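Local coordinates for protein denovo NTF2 (Synthetic construct, PDB 6W40) that has no known natural function but was designed from scratch as an NTF2-like fold, probably to provide a pocket framework that could be tailored for binding, at residues Ile46-Gly50 against Arg51-Val55; Thr90-Asp94 against Lys95-Glu99. All coordinates share one frame; numbering follows the deposited sequence.

Contact 1: Ile46-Gly50 against Arg51-Val55; sequences IHRHG and REEVV
Arg48, near the end of strand 44-49, and Glu53, in the first turn of helix 51-65, form the polar link across the strand-to-helix corner. Followed outward, the Arg48 side chain begins as packing and ends as charge. Its CB lies 4.2 Å from Val54 CG2, the methyl that also rests against the Gly50 carbonyl. Bent at chi2 and chi3, the chain runs back along its own strand, and Glu53, bent at chi2, reaches out to its tip. NE stays 4.0 Å and CZ 4.1 Å from Glu53 OE1, and NE makes a long, weak ion pair with Glu57. At the tip, NH2 reaches Glu53 OE1 at 3.5 Å, a salt bridge whose hydrogen bond is weak, with an N-H...O angle of 136°. The guanidinium and carboxylate planes stand 74° apart, which rules out a flat, two-pronged pairing. A water supplements the direct contact, accepting from Arg48 NH2 at 2.9 Å and lying close to both Glu53 OE1 and Glu53 O.

Nearer the corner, Glu53 CB sits 3.2 Å from His49 O, and a second water accepts from Glu53 N at 2.8 Å while donating only weakly to His49 O. The backbone is tied by Val54 N to Gly50 O, 3.0 Å, the first i to i+4 bond of the helix. Gly50 occupies the N-cap position with a positive phi, where a CB would jam against the carbonyl O of His49; the backbone therefore calls for glycine. Val54 turns inward onto Phe27, Val35 and Phe37, whereas the Arg48-Glu53 pair remains peripheral. With segment axes at 144°, the chain nearly reverses direction through a beta-to-alpha corner with a glycine N-cap, joining a strand of the NTF2-like sheet to the following helix.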
loop_
_atom_site.group_PDB
_atom_site.type_symbol
_atom_site.label_atom_id
_atom_site.label_comp_id
_atom_site.label_asym_id
_atom_site.label_seq_id
_atom_site.Cartn_x
_atom_site.Cartn_y
_atom_site.Cartn_z
ATOM N N ILE A 46 -21.252 -14.918 0.960
ATOM C CA ILE A 46 -21.073 -15.260 -0.445
ATOM C C ILE A 46 -19.728 -15.956 -0.607
ATOM O O ILE A 46 -18.754 -15.602 0.063
ATOM C CB ILE A 46 -21.161 -14.003 -1.333
ATOM C CG1 ILE A 46 -22.497 -13.290 -1.109
ATOM C CG2 ILE A 46 -20.997 -14.356 -2.798
ATOM C CD1 ILE A 46 -22.680 -12.053 -1.958
ATOM N N HIS A 47 -19.681 -16.954 -1.489
ATOM C CA HIS A 47 -18.451 -17.685 -1.785
ATOM C C HIS A 47 -18.341 -17.868 -3.290
ATOM O O HIS A 47 -19.247 -18.429 -3.913
ATOM C CB HIS A 47 -18.425 -19.046 -1.080
ATOM C CG HIS A 47 -18.303 -18.957 0.409
ATOM N ND1 HIS A 47 -17.115 -19.182 1.073
ATOM C CD2 HIS A 47 -19.219 -18.670 1.364
ATOM C CE1 HIS A 47 -17.305 -19.036 2.372
ATOM N NE2 HIS A 47 -18.572 -18.725 2.576
ATOM N N ARG A 48 -17.240 -17.399 -3.871
ATOM C CA ARG A 48 -16.989 -17.546 -5.297
ATOM C C ARG A 48 -15.624 -18.182 -5.509
ATOM O O ARG A 48 -14.726 -18.057 -4.671
ATOM C CB ARG A 48 -17.047 -16.196 -6.033
ATOM C CG ARG A 48 -18.126 -15.245 -5.533
ATOM C CD ARG A 48 -19.530 -15.808 -5.719
ATOM N NE ARG A 48 -20.078 -15.542 -7.043
ATOM C CZ ARG A 48 -21.371 -15.634 -7.341
ATOM N NH1 ARG A 48 -22.243 -15.979 -6.402
ATOM N NH2 ARG A 48 -21.792 -15.374 -8.571
ATOM N N HIS A 49 -15.475 -18.866 -6.643
ATOM C CA HIS A 49 -14.219 -19.502 -7.013
ATOM C C HIS A 49 -13.970 -19.311 -8.503
ATOM O O HIS A 49 -14.907 -19.287 -9.307
ATOM C CB HIS A 49 -14.218 -20.995 -6.669
ATOM C CG HIS A 49 -12.897 -21.663 -6.892
ATOM N ND1 HIS A 49 -11.978 -21.848 -5.881
ATOM C CD2 HIS A 49 -12.337 -22.181 -8.010
ATOM C CE1 HIS A 49 -10.911 -22.459 -6.367
ATOM N NE2 HIS A 49 -11.104 -22.672 -7.655
ATOM N N GLY A 50 -12.691 -19.187 -8.862
ATOM C CA GLY A 50 -12.310 -18.921 -10.235
ATOM C C GLY A 50 -12.091 -17.440 -10.480
ATOM O O GLY A 50 -12.787 -16.608 -9.893
ATOM N N ARG A 51 -11.136 -17.090 -11.347
ATOM C CA ARG A 51 -10.786 -15.681 -11.522
ATOM C C ARG A 51 -11.958 -14.879 -12.076
ATOM O O ARG A 51 -12.172 -13.729 -11.678
ATOM C CB ARG A 51 -9.567 -15.544 -12.434
ATOM C CG ARG A 51 -8.899 -14.179 -12.359
ATOM C CD ARG A 51 -8.026 -13.907 -13.579
ATOM N NE ARG A 51 -6.999 -14.928 -13.783
ATOM C CZ ARG A 51 -5.937 -14.766 -14.568
ATOM N NH1 ARG A 51 -5.760 -13.621 -15.212
ATOM N NH2 ARG A 51 -5.047 -15.742 -14.701
ATOM N N GLU A 52 -12.730 -15.468 -12.994
ATOM C CA GLU A 52 -13.819 -14.730 -13.625
ATOM C C GLU A 52 -15.009 -14.563 -12.687
ATOM O O GLU A 52 -15.636 -13.498 -12.665
ATOM C CB GLU A 52 -14.248 -15.425 -14.918
ATOM C CG GLU A 52 -13.128 -15.580 -15.938
ATOM C CD GLU A 52 -12.521 -14.252 -16.354
ATOM O OE1 GLU A 52 -13.236 -13.228 -16.326
ATOM O OE2 GLU A 52 -11.323 -14.233 -16.708
ATOM N N GLU A 53 -15.338 -15.599 -11.910
ATOM C CA GLU A 53 -16.415 -15.476 -10.934
ATOM C C GLU A 53 -16.070 -14.458 -9.854
ATOM O O GLU A 53 -16.938 -13.705 -9.397
ATOM C CB GLU A 53 -16.710 -16.836 -10.302
ATOM C CG GLU A 53 -17.554 -17.770 -11.152
ATOM C CD GLU A 53 -19.043 -17.559 -10.950
ATOM O OE1 GLU A 53 -19.491 -16.392 -10.941
ATOM O OE2 GLU A 53 -19.768 -18.563 -10.791
ATOM N N VAL A 54 -14.804 -14.419 -9.436
ATOM C CA VAL A 54 -14.399 -13.527 -8.355
ATOM C C VAL A 54 -14.403 -12.078 -8.827
ATOM O O VAL A 54 -14.925 -11.188 -8.144
ATOM C CB VAL A 54 -13.021 -13.941 -7.810
ATOM C CG1 VAL A 54 -12.450 -12.855 -6.916
ATOM C CG2 VAL A 54 -13.128 -15.258 -7.053
ATOM N N VAL A 55 -13.822 -11.819 -10.002
ATOM C CA VAL A 55 -13.723 -10.448 -10.497
ATOM C C VAL A 55 -15.109 -9.850 -10.704
ATOM O O VAL A 55 -15.365 -8.700 -10.327
ATOM C CB VAL A 55 -12.883 -10.406 -11.788
ATOM C CG1 VAL A 55 -13.048 -9.068 -12.491
ATOM C CG2 VAL A 55 -11.416 -10.656 -11.468
HETATM O O HOH W 1 -19.854 -13.642 -9.810
HETATM O O HOH W 2 -14.601 -18.279 -12.527
#

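Contact 2: Thr90-Asp94 against Lys95-Glu99; sequences TSYGD and KSHDE
The loop linking strands 81-90 and 100-108, an antiparallel pair in the NTF2-like sheet, is drawn together by an offset stack of Tyr92 on His97. The ring centroids are 3.8 Å apart and the planes differ by 10°, so the rings lie face on face. His97 ND1 sits over the centre of the phenol ring, 3.4 Å above its plane, and Tyr92 CZ lies over the centre of the imidazole. Replacing Tyr92 with an alanine would probably deprive the imidazole of its stacking partner, leaving His97 freer to turn and a gap beneath its ring.

Between the stack and the strand end, one water joins both limbs of the loop. It accepts from His97 N at 2.9 Å and donates to Asp94 O at 3.2 Å; its very short approaches to Thr90 OG1 and Asp98 OD1 are doubtful as bonds. Beside it, Thr90 OG1 and Asp98 OD1 lie 2.9 Å apart, and Thr90 CG2 comes within 3.3 Å of His97 O, bringing the threonine methyl against the backbone of the returning limb.

At the far end, Asp94 OD1 accepts from Ser96 N at 2.9 Å. The donor comes nearly along the carboxylate C-O axis, although the N-H...O angle is 137°. A chi1 of 50° folds the aspartate over its own backbone and allows this reach. The link from the Asp94 side chain to the N-H two residues on is that of an Asx turn, which overlaps the type I beta turn from Lys95 to Asp98, both within a long beta-hairpin connection.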
loop_
_atom_site.group_PDB
_atom_site.type_symbol
_atom_site.label_atom_id
_atom_site.label_comp_id
_atom_site.label_asym_id
_atom_site.label_seq_id
_atom_site.Cartn_x
_atom_site.Cartn_y
_atom_site.Cartn_z
ATOM N N THR A 90 -15.461 6.271 -0.516
ATOM C CA THR A 90 -16.495 6.250 -1.535
ATOM C C THR A 90 -16.499 7.550 -2.334
ATOM O O THR A 90 -15.858 8.540 -1.972
ATOM C CB THR A 90 -17.864 6.015 -0.900
ATOM O OG1 THR A 90 -18.216 7.148 -0.097
ATOM C CG2 THR A 90 -17.831 4.773 -0.024
ATOM N N SER A 91 -17.237 7.534 -3.440
ATOM C CA SER A 91 -17.404 8.710 -4.281
ATOM C C SER A 91 -18.639 9.524 -3.916
ATOM O O SER A 91 -18.936 10.508 -4.600
ATOM C CB SER A 91 -17.473 8.300 -5.756
ATOM O OG SER A 91 -18.598 7.479 -6.009
ATOM N N TYR A 92 -19.357 9.140 -2.862
ATOM C CA TYR A 92 -20.520 9.898 -2.426
ATOM C C TYR A 92 -20.104 11.283 -1.938
ATOM O O TYR A 92 -18.937 11.545 -1.638
ATOM C CB TYR A 92 -21.262 9.158 -1.311
ATOM C CG TYR A 92 -22.000 7.915 -1.759
ATOM C CD1 TYR A 92 -21.391 6.668 -1.717
ATOM C CD2 TYR A 92 -23.312 7.989 -2.211
ATOM C CE1 TYR A 92 -22.064 5.528 -2.120
ATOM C CE2 TYR A 92 -23.994 6.856 -2.617
ATOM C CZ TYR A 92 -23.366 5.628 -2.569
ATOM O OH TYR A 92 -24.039 4.498 -2.972
ATOM N N GLY A 93 -21.086 12.177 -1.857
ATOM C CA GLY A 93 -20.841 13.528 -1.399
ATOM C C GLY A 93 -20.646 13.691 0.090
ATOM O O GLY A 93 -20.514 14.823 0.564
ATOM N N ASP A 94 -20.620 12.594 0.845
ATOM C CA ASP A 94 -20.462 12.680 2.295
ATOM C C ASP A 94 -19.954 11.329 2.806
ATOM O O ASP A 94 -19.261 10.611 2.080
ATOM C CB ASP A 94 -21.793 13.129 2.929
ATOM C CG ASP A 94 -22.972 12.312 2.445
ATOM O OD1 ASP A 94 -22.978 11.085 2.668
ATOM O OD2 ASP A 94 -23.894 12.897 1.840
ATOM N N LYS A 95 -20.310 10.986 4.046
ATOM C CA LYS A 95 -19.845 9.764 4.695
ATOM C C LYS A 95 -20.971 8.754 4.907
ATOM O O LYS A 95 -20.910 7.938 5.829
ATOM C CB LYS A 95 -19.187 10.089 6.034
ATOM C CG LYS A 95 -18.275 11.302 6.020
ATOM C CD LYS A 95 -17.705 11.554 7.407
ATOM C CE LYS A 95 -16.805 12.775 7.431
ATOM N NZ LYS A 95 -16.169 12.948 8.766
ATOM N N SER A 96 -22.001 8.789 4.059
ATOM C CA SER A 96 -23.160 7.924 4.260
ATOM C C SER A 96 -22.857 6.452 4.006
ATOM O O SER A 96 -23.541 5.591 4.571
ATOM C CB SER A 96 -24.316 8.365 3.363
ATOM O OG SER A 96 -25.484 7.607 3.627
ATOM N N HIS A 97 -21.864 6.138 3.173
ATOM C CA HIS A 97 -21.590 4.753 2.807
ATOM C C HIS A 97 -20.144 4.370 3.092
ATOM O O HIS A 97 -19.582 3.502 2.420
ATOM C CB HIS A 97 -21.927 4.502 1.337
ATOM C CG HIS A 97 -23.368 4.727 1.002
ATOM N ND1 HIS A 97 -23.916 5.986 0.885
ATOM C CD2 HIS A 97 -24.375 3.854 0.766
ATOM C CE1 HIS A 97 -25.199 5.878 0.587
ATOM N NE2 HIS A 97 -25.502 4.595 0.511
ATOM N N ASP A 98 -19.528 5.004 4.088
ATOM C CA ASP A 98 -18.161 4.669 4.487
ATOM C C ASP A 98 -18.204 3.653 5.630
ATOM O O ASP A 98 -17.848 3.930 6.773
ATOM C CB ASP A 98 -17.398 5.926 4.889
ATOM C CG ASP A 98 -17.295 6.935 3.764
ATOM O OD1 ASP A 98 -17.363 6.531 2.587
ATOM O OD2 ASP A 98 -17.137 8.139 4.060
ATOM N N GLU A 99 -18.659 2.449 5.300
ATOM C CA GLU A 99 -18.778 1.407 6.307
ATOM C C GLU A 99 -17.417 0.794 6.614
ATOM O O GLU A 99 -16.518 0.762 5.768
ATOM C CB GLU A 99 -19.757 0.325 5.849
ATOM C CG GLU A 99 -21.200 0.802 5.772
ATOM C CD GLU A 99 -22.096 -0.176 5.043
ATOM O OE1 GLU A 99 -21.564 -1.133 4.445
ATOM O OE2 GLU A 99 -23.332 0.012 5.068
HETATM O O HOH W 3 -19.681 7.470 1.831
#

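In the fold
Both contacts are local and belong to the surface, but they join different elements. Contact 1 ties strand 44-49 to helix 51-65 and has one foot in the interior through a buried valine; contact 2 has no buried member and folds the connection between strands 81-90 and 100-108 back on itself, farther from the chain centre (about 19 Å against 13 Å, centre to centre). Their centres are about 26 Å apart and their nearest atoms about 13 Å, so neither touches the other. The helix start combines regular backbone bonding with a weak, water-supplemented ion pair, whereas aromatic stacking, a side-chain-to-backbone bond and a bridging water order the irregular loop.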